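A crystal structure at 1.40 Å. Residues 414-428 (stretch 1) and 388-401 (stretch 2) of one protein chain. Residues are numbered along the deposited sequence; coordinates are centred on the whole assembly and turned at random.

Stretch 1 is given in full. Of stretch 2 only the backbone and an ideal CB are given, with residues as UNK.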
# COMPACT_ATOMS: atom_id res chain seq x y z
N ILE A 414 -2.95 4.44 -8.67
CA ILE A 414 -4.07 3.65 -9.19
C ILE A 414 -3.75 3.21 -10.62
O ILE A 414 -3.33 4.02 -11.44
CB ILE A 414 -5.35 4.51 -9.17
CG1 ILE A 414 -5.84 4.70 -7.73
CG2 ILE A 414 -6.44 3.88 -10.05
CD1 ILE A 414 -6.64 5.98 -7.52
N GLN A 415 -3.98 1.92 -10.92
CA GLN A 415 -3.67 1.33 -12.22
C GLN A 415 -4.87 0.57 -12.75
O GLN A 415 -5.44 -0.25 -12.03
CB GLN A 415 -2.51 0.34 -12.05
CG GLN A 415 -2.09 -0.38 -13.33
CD GLN A 415 -1.52 0.58 -14.34
OE1 GLN A 415 -2.14 0.89 -15.35
NE2 GLN A 415 -0.31 1.08 -14.06
N TRP A 416 -5.23 0.79 -14.02
CA TRP A 416 -6.19 -0.08 -14.70
C TRP A 416 -5.73 -0.50 -16.09
O TRP A 416 -6.50 -1.16 -16.81
CB TRP A 416 -7.62 0.48 -14.71
CG TRP A 416 -7.86 1.68 -15.58
CD1 TRP A 416 -8.12 1.69 -16.93
CD2 TRP A 416 -7.89 3.05 -15.16
NE1 TRP A 416 -8.31 2.99 -17.36
CE2 TRP A 416 -8.17 3.84 -16.29
CE3 TRP A 416 -7.72 3.69 -13.92
CZ2 TRP A 416 -8.28 5.23 -16.23
CZ3 TRP A 416 -7.81 5.08 -13.87
CH2 TRP A 416 -8.09 5.83 -15.02
N GLY A 417 -4.50 -0.17 -16.48
CA GLY A 417 -3.98 -0.53 -17.79
C GLY A 417 -3.21 -1.83 -17.83
O GLY A 417 -3.60 -2.81 -17.18
N TRP A 418 -2.11 -1.83 -18.60
CA TRP A 418 -1.22 -2.97 -18.87
C TRP A 418 -1.76 -3.95 -19.91
O TRP A 418 -0.97 -4.56 -20.65
CB TRP A 418 -0.80 -3.74 -17.61
CG TRP A 418 0.09 -3.00 -16.64
CD1 TRP A 418 -0.19 -2.72 -15.32
CD2 TRP A 418 1.42 -2.50 -16.88
NE1 TRP A 418 0.87 -2.06 -14.74
CE2 TRP A 418 1.87 -1.92 -15.67
CE3 TRP A 418 2.27 -2.48 -18.00
CZ2 TRP A 418 3.13 -1.33 -15.55
CZ3 TRP A 418 3.52 -1.90 -17.87
CH2 TRP A 418 3.94 -1.32 -16.66
N THR A 419 -3.07 -4.18 -19.94
CA THR A 419 -3.71 -5.01 -20.96
C THR A 419 -5.08 -4.43 -21.23
O THR A 419 -5.62 -3.68 -20.40
CB THR A 419 -3.88 -6.47 -20.50
OG1 THR A 419 -4.90 -6.57 -19.49
CG2 THR A 419 -2.61 -7.09 -19.98
N PRO A 420 -5.70 -4.75 -22.37
CA PRO A 420 -7.13 -4.46 -22.53
C PRO A 420 -7.92 -5.20 -21.46
O PRO A 420 -7.57 -6.31 -21.06
CB PRO A 420 -7.45 -5.00 -23.93
CG PRO A 420 -6.14 -5.02 -24.64
CD PRO A 420 -5.12 -5.34 -23.59
N ARG A 421 -8.98 -4.56 -20.96
CA ARG A 421 -9.78 -5.13 -19.88
C ARG A 421 -11.25 -4.82 -20.11
O ARG A 421 -11.61 -3.86 -20.79
CB ARG A 421 -9.35 -4.58 -18.51
CG ARG A 421 -7.92 -4.92 -18.15
CD ARG A 421 -7.51 -4.34 -16.79
NE ARG A 421 -6.07 -4.40 -16.59
CZ ARG A 421 -5.40 -5.49 -16.22
NH1 ARG A 421 -6.04 -6.64 -16.00
NH2 ARG A 421 -4.08 -5.44 -16.08
N ASN A 422 -12.11 -5.66 -19.51
CA ASN A 422 -13.55 -5.44 -19.43
C ASN A 422 -13.88 -5.16 -17.97
O ASN A 422 -13.81 -6.06 -17.13
CB ASN A 422 -14.31 -6.66 -19.94
CG ASN A 422 -14.30 -6.76 -21.45
OD1 ASN A 422 -14.51 -5.78 -22.15
ND2 ASN A 422 -14.05 -7.97 -21.96
N ILE A 423 -14.22 -3.90 -17.67
CA ILE A 423 -14.47 -3.45 -16.31
C ILE A 423 -15.71 -2.57 -16.30
O ILE A 423 -15.87 -1.70 -17.16
CB ILE A 423 -13.28 -2.64 -15.76
CG1 ILE A 423 -12.01 -3.48 -15.75
CG2 ILE A 423 -13.59 -2.10 -14.37
CD1 ILE A 423 -10.76 -2.68 -15.43
N ASP A 424 -16.57 -2.78 -15.29
CA ASP A 424 -17.76 -1.97 -15.09
C ASP A 424 -18.00 -1.83 -13.59
O ASP A 424 -17.83 -2.79 -12.84
CB ASP A 424 -18.96 -2.67 -15.75
CG ASP A 424 -20.21 -1.81 -15.85
OD1 ASP A 424 -20.23 -0.62 -15.49
OD2 ASP A 424 -21.24 -2.36 -16.32
N ASN A 425 -18.37 -0.62 -13.15
CA ASN A 425 -18.90 -0.38 -11.81
C ASN A 425 -17.83 -0.47 -10.73
O ASN A 425 -17.82 -1.39 -9.91
CB ASN A 425 -20.09 -1.31 -11.49
CG ASN A 425 -20.73 -0.99 -10.15
OD1 ASN A 425 -20.85 0.17 -9.76
ND2 ASN A 425 -21.13 -2.03 -9.43
N VAL A 426 -16.93 0.51 -10.72
CA VAL A 426 -15.86 0.59 -9.74
C VAL A 426 -16.01 1.90 -8.98
O VAL A 426 -16.23 2.96 -9.59
CB VAL A 426 -14.49 0.51 -10.43
CG1 VAL A 426 -13.37 0.82 -9.45
CG2 VAL A 426 -14.30 -0.87 -11.04
N ASN A 427 -15.89 1.85 -7.65
CA ASN A 427 -16.06 3.02 -6.81
C ASN A 427 -14.96 3.04 -5.77
O ASN A 427 -14.87 2.13 -4.94
CB ASN A 427 -17.43 3.01 -6.11
CG ASN A 427 -18.58 3.22 -7.08
OD1 ASN A 427 -19.20 2.27 -7.57
ND2 ASN A 427 -18.88 4.49 -7.36
N VAL A 428 -14.14 4.09 -5.79
CA VAL A 428 -13.02 4.24 -4.86
C VAL A 428 -13.14 5.60 -4.19
O VAL A 428 -13.00 6.64 -4.85
CB VAL A 428 -11.66 4.13 -5.59
CG1 VAL A 428 -10.50 4.34 -4.61
CG2 VAL A 428 -11.53 2.81 -6.31
N UNK A 388 5.24 -0.18 -6.37
CA UNK A 388 4.70 -0.53 -7.67
C UNK A 388 3.24 -0.12 -7.66
O UNK A 388 2.80 0.58 -6.74
CB UNK A 388 4.87 -2.02 -7.98
N UNK A 389 2.47 -0.55 -8.67
CA UNK A 389 1.02 -0.30 -8.71
C UNK A 389 0.43 -0.56 -7.34
O UNK A 389 0.63 -1.63 -6.77
CB UNK A 389 0.33 -1.17 -9.76
N UNK A 390 -0.29 0.43 -6.80
CA UNK A 390 -0.80 0.29 -5.44
C UNK A 390 -2.20 -0.33 -5.43
O UNK A 390 -2.45 -1.33 -4.74
CB UNK A 390 -0.82 1.65 -4.74
N UNK A 391 -3.12 0.30 -6.14
CA UNK A 391 -4.49 -0.20 -6.26
C UNK A 391 -4.67 -0.67 -7.70
O UNK A 391 -4.76 0.14 -8.63
CB UNK A 391 -5.52 0.87 -5.89
N UNK A 392 -4.74 -1.99 -7.88
CA UNK A 392 -4.86 -2.61 -9.19
C UNK A 392 -6.35 -2.80 -9.46
O UNK A 392 -6.97 -3.74 -8.97
CB UNK A 392 -4.10 -3.94 -9.26
N UNK A 393 -6.91 -1.88 -10.24
CA UNK A 393 -8.35 -1.79 -10.47
C UNK A 393 -8.64 -2.52 -11.79
O UNK A 393 -8.79 -1.91 -12.85
CB UNK A 393 -8.82 -0.34 -10.51
N UNK A 394 -8.69 -3.84 -11.70
CA UNK A 394 -8.74 -4.69 -12.88
C UNK A 394 -10.06 -5.42 -13.04
O UNK A 394 -10.18 -6.24 -13.96
CB UNK A 394 -7.60 -5.71 -12.83
N UNK A 395 -11.04 -5.18 -12.17
CA UNK A 395 -12.23 -6.03 -12.13
C UNK A 395 -13.49 -5.21 -11.86
O UNK A 395 -13.45 -4.18 -11.20
CB UNK A 395 -12.07 -7.11 -11.06
N UNK A 396 -14.61 -5.74 -12.34
CA UNK A 396 -15.90 -5.11 -12.15
C UNK A 396 -16.38 -5.25 -10.71
O UNK A 396 -15.96 -6.13 -9.95
CB UNK A 396 -16.93 -5.71 -13.11
N UNK A 397 -17.29 -4.35 -10.33
CA UNK A 397 -18.04 -4.47 -9.07
C UNK A 397 -17.10 -4.45 -7.86
O UNK A 397 -17.19 -5.28 -6.96
CB UNK A 397 -18.87 -5.76 -9.07
N UNK A 398 -16.19 -3.48 -7.85
CA UNK A 398 -15.21 -3.33 -6.79
C UNK A 398 -15.46 -2.01 -6.09
O UNK A 398 -15.67 -0.98 -6.75
CB UNK A 398 -13.78 -3.40 -7.34
N UNK A 399 -15.45 -2.03 -4.75
CA UNK A 399 -15.67 -0.84 -3.95
C UNK A 399 -14.56 -0.72 -2.91
O UNK A 399 -14.29 -1.68 -2.19
CB UNK A 399 -17.05 -0.88 -3.28
N UNK A 400 -13.92 0.45 -2.86
CA UNK A 400 -12.84 0.73 -1.90
C UNK A 400 -13.17 2.02 -1.17
O UNK A 400 -13.57 3.01 -1.79
CB UNK A 400 -11.48 0.83 -2.60
N UNK A 401 -12.98 2.03 0.16
CA UNK A 401 -13.12 3.25 0.94
C UNK A 401 -12.01 3.36 1.97
O UNK A 401 -11.61 2.36 2.58
CB UNK A 401 -14.49 3.30 1.63

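Two short parallel ladders join the stretches, one near each end, and between them both chains leave the sheet. At position 388 the ideal CB has nothing of stretch 1 within reach, so many residues would serve; it is Asp-388, whose OD1 accepts the backbone N of position 389.

Position 389 points toward stretch 1, its ideal CB 4.0 Å from CB of Gln-415, and two donors lie ahead: NE2 of Gln-415 and NE1 of Trp-418. A short side chain with two acceptor oxygens is wanted, which favours Asp; Asn could accept from only one of the donors. Asp-389 divides its carboxylate between them, OD1 taking NE2 of Gln-415 at 3.0 Å and OD2 taking NE1 of Trp-418 at 2.9 Å.

Position 390 turns sideways and asks little; it is Val-390. Position 391 shares a face with Ile-414, CG1 of which is 4.3 Å from the ideal CB, so an aliphatic chain fits. Leu-391 brings CD1 to 4.2 Å from that CG1, while its backbone O accepts N of Gln-415. Position 392, on the face of Gln-415, has little beside it and could be long or polar: Lys-392, its NZ bonded elsewhere in the structure.

Position 393 points toward an apolar hollow lined by Ile-414, Val-426 and Val-428. A long, flexible apolar chain suits it. Met-393, m at all three chi angles, sets CE 3.5 Å from CG1 of Val-426 and 3.6 Å from CG2 of Val-428.

At 394 the ideal CB lies 3.7 Å from NH1 of Arg-421, whose flat guanidinium invites an aromatic ring, though an acid could also answer its charge. Tyr-394 stacks on it, centres 3.5 Å apart and planes at 4°, a cation-pi contact. Its OH comes 3.3 Å from CD1 of Trp-418.

Position 395 points away, leaving the choice wide; it is His-395. At 396 the ideal CB is only 3.1 Å from O of Asp-424, which favours a small residue, and N of Asp-424 seeks an acceptor. Ser-396 supplies OG at 2.9 Å from that N.

Position 397 has positive phi (61°), where Gly, Asn or Asp are common, and ND2 of Asn-425 offers a donor. Although CA-to-CB points away, Asp-397 swings OD1 to 2.9 Å from that ND2.

Positions 398 and 400 lie on the face of Val-426 and Val-428, where branched apolar residues suit an extended strand: Val-398, and Ile-400, whose CD1 reaches 4.1 Å from CG2 of Val-428. Position 399, on Asn-427's face, tolerates polar beta-branched groups; it is Thr-399. Position 401 meets nothing here and is Asp-401.

Stretch 2, residues 388-401: DDVLKMYHSDVTID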
# COMPACT_ATOMS: atom_id res chain seq x y z
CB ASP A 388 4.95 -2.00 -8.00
CG ASP A 388 5.29 -2.21 -9.46
OD1 ASP A 388 4.40 -1.93 -10.29
OD2 ASP A 388 6.44 -2.60 -9.79
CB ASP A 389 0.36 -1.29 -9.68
CG ASP A 389 0.80 -1.13 -11.11
OD1 ASP A 389 1.05 0.01 -11.55
OD2 ASP A 389 0.89 -2.17 -11.82
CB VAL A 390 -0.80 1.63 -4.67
CG1 VAL A 390 -1.18 1.37 -3.20
CG2 VAL A 390 0.56 2.33 -4.76
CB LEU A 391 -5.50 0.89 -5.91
CG LEU A 391 -5.40 1.40 -4.47
CD1 LEU A 391 -6.46 2.46 -4.22
CD2 LEU A 391 -5.51 0.26 -3.45
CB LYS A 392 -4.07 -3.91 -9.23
CG LYS A 392 -2.56 -3.64 -9.20
CD LYS A 392 -1.78 -4.77 -8.53
CE LYS A 392 -1.70 -6.00 -9.42
NZ LYS A 392 -0.65 -6.97 -8.97
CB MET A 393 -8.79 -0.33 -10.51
CG MET A 393 -8.34 0.48 -9.29
SD MET A 393 -8.73 -0.27 -7.70
CE MET A 393 -10.52 -0.35 -7.77
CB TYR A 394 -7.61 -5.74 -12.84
CG TYR A 394 -6.19 -5.20 -12.87
CD1 TYR A 394 -5.91 -3.86 -13.15
CD2 TYR A 394 -5.12 -6.05 -12.62
CE1 TYR A 394 -4.60 -3.38 -13.17
CE2 TYR A 394 -3.81 -5.59 -12.64
CZ TYR A 394 -3.56 -4.25 -12.93
OH TYR A 394 -2.24 -3.81 -12.94
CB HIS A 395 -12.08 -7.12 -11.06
CG HIS A 395 -10.87 -7.97 -11.26
ND1 HIS A 395 -10.86 -9.06 -12.11
CD2 HIS A 395 -9.62 -7.86 -10.76
CE1 HIS A 395 -9.65 -9.60 -12.10
NE2 HIS A 395 -8.88 -8.88 -11.30
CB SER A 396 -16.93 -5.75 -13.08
OG SER A 396 -16.56 -5.56 -14.43
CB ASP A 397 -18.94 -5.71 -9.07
CG ASP A 397 -19.95 -5.71 -10.21
OD1 ASP A 397 -20.45 -4.62 -10.57
OD2 ASP A 397 -20.26 -6.81 -10.73
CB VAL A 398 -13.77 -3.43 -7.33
CG1 VAL A 398 -12.75 -2.97 -6.28
CG2 VAL A 398 -13.47 -4.86 -7.79
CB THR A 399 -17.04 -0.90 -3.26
OG1 THR A 399 -18.05 -1.07 -4.26
CG2 THR A 399 -17.32 0.37 -2.47
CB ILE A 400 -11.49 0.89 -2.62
CG1 ILE A 400 -11.12 -0.37 -3.39
CG2 ILE A 400 -10.39 1.25 -1.62
CD1 ILE A 400 -9.84 -0.24 -4.21
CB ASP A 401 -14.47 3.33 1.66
CG ASP A 401 -14.64 4.64 2.40
OD1 ASP A 401 -14.59 5.70 1.74
OD2 ASP A 401 -14.81 4.63 3.63
O HOH W 1 -8.82 -7.43 -16.07
O HOH W 2 -12.18 -7.58 -15.43
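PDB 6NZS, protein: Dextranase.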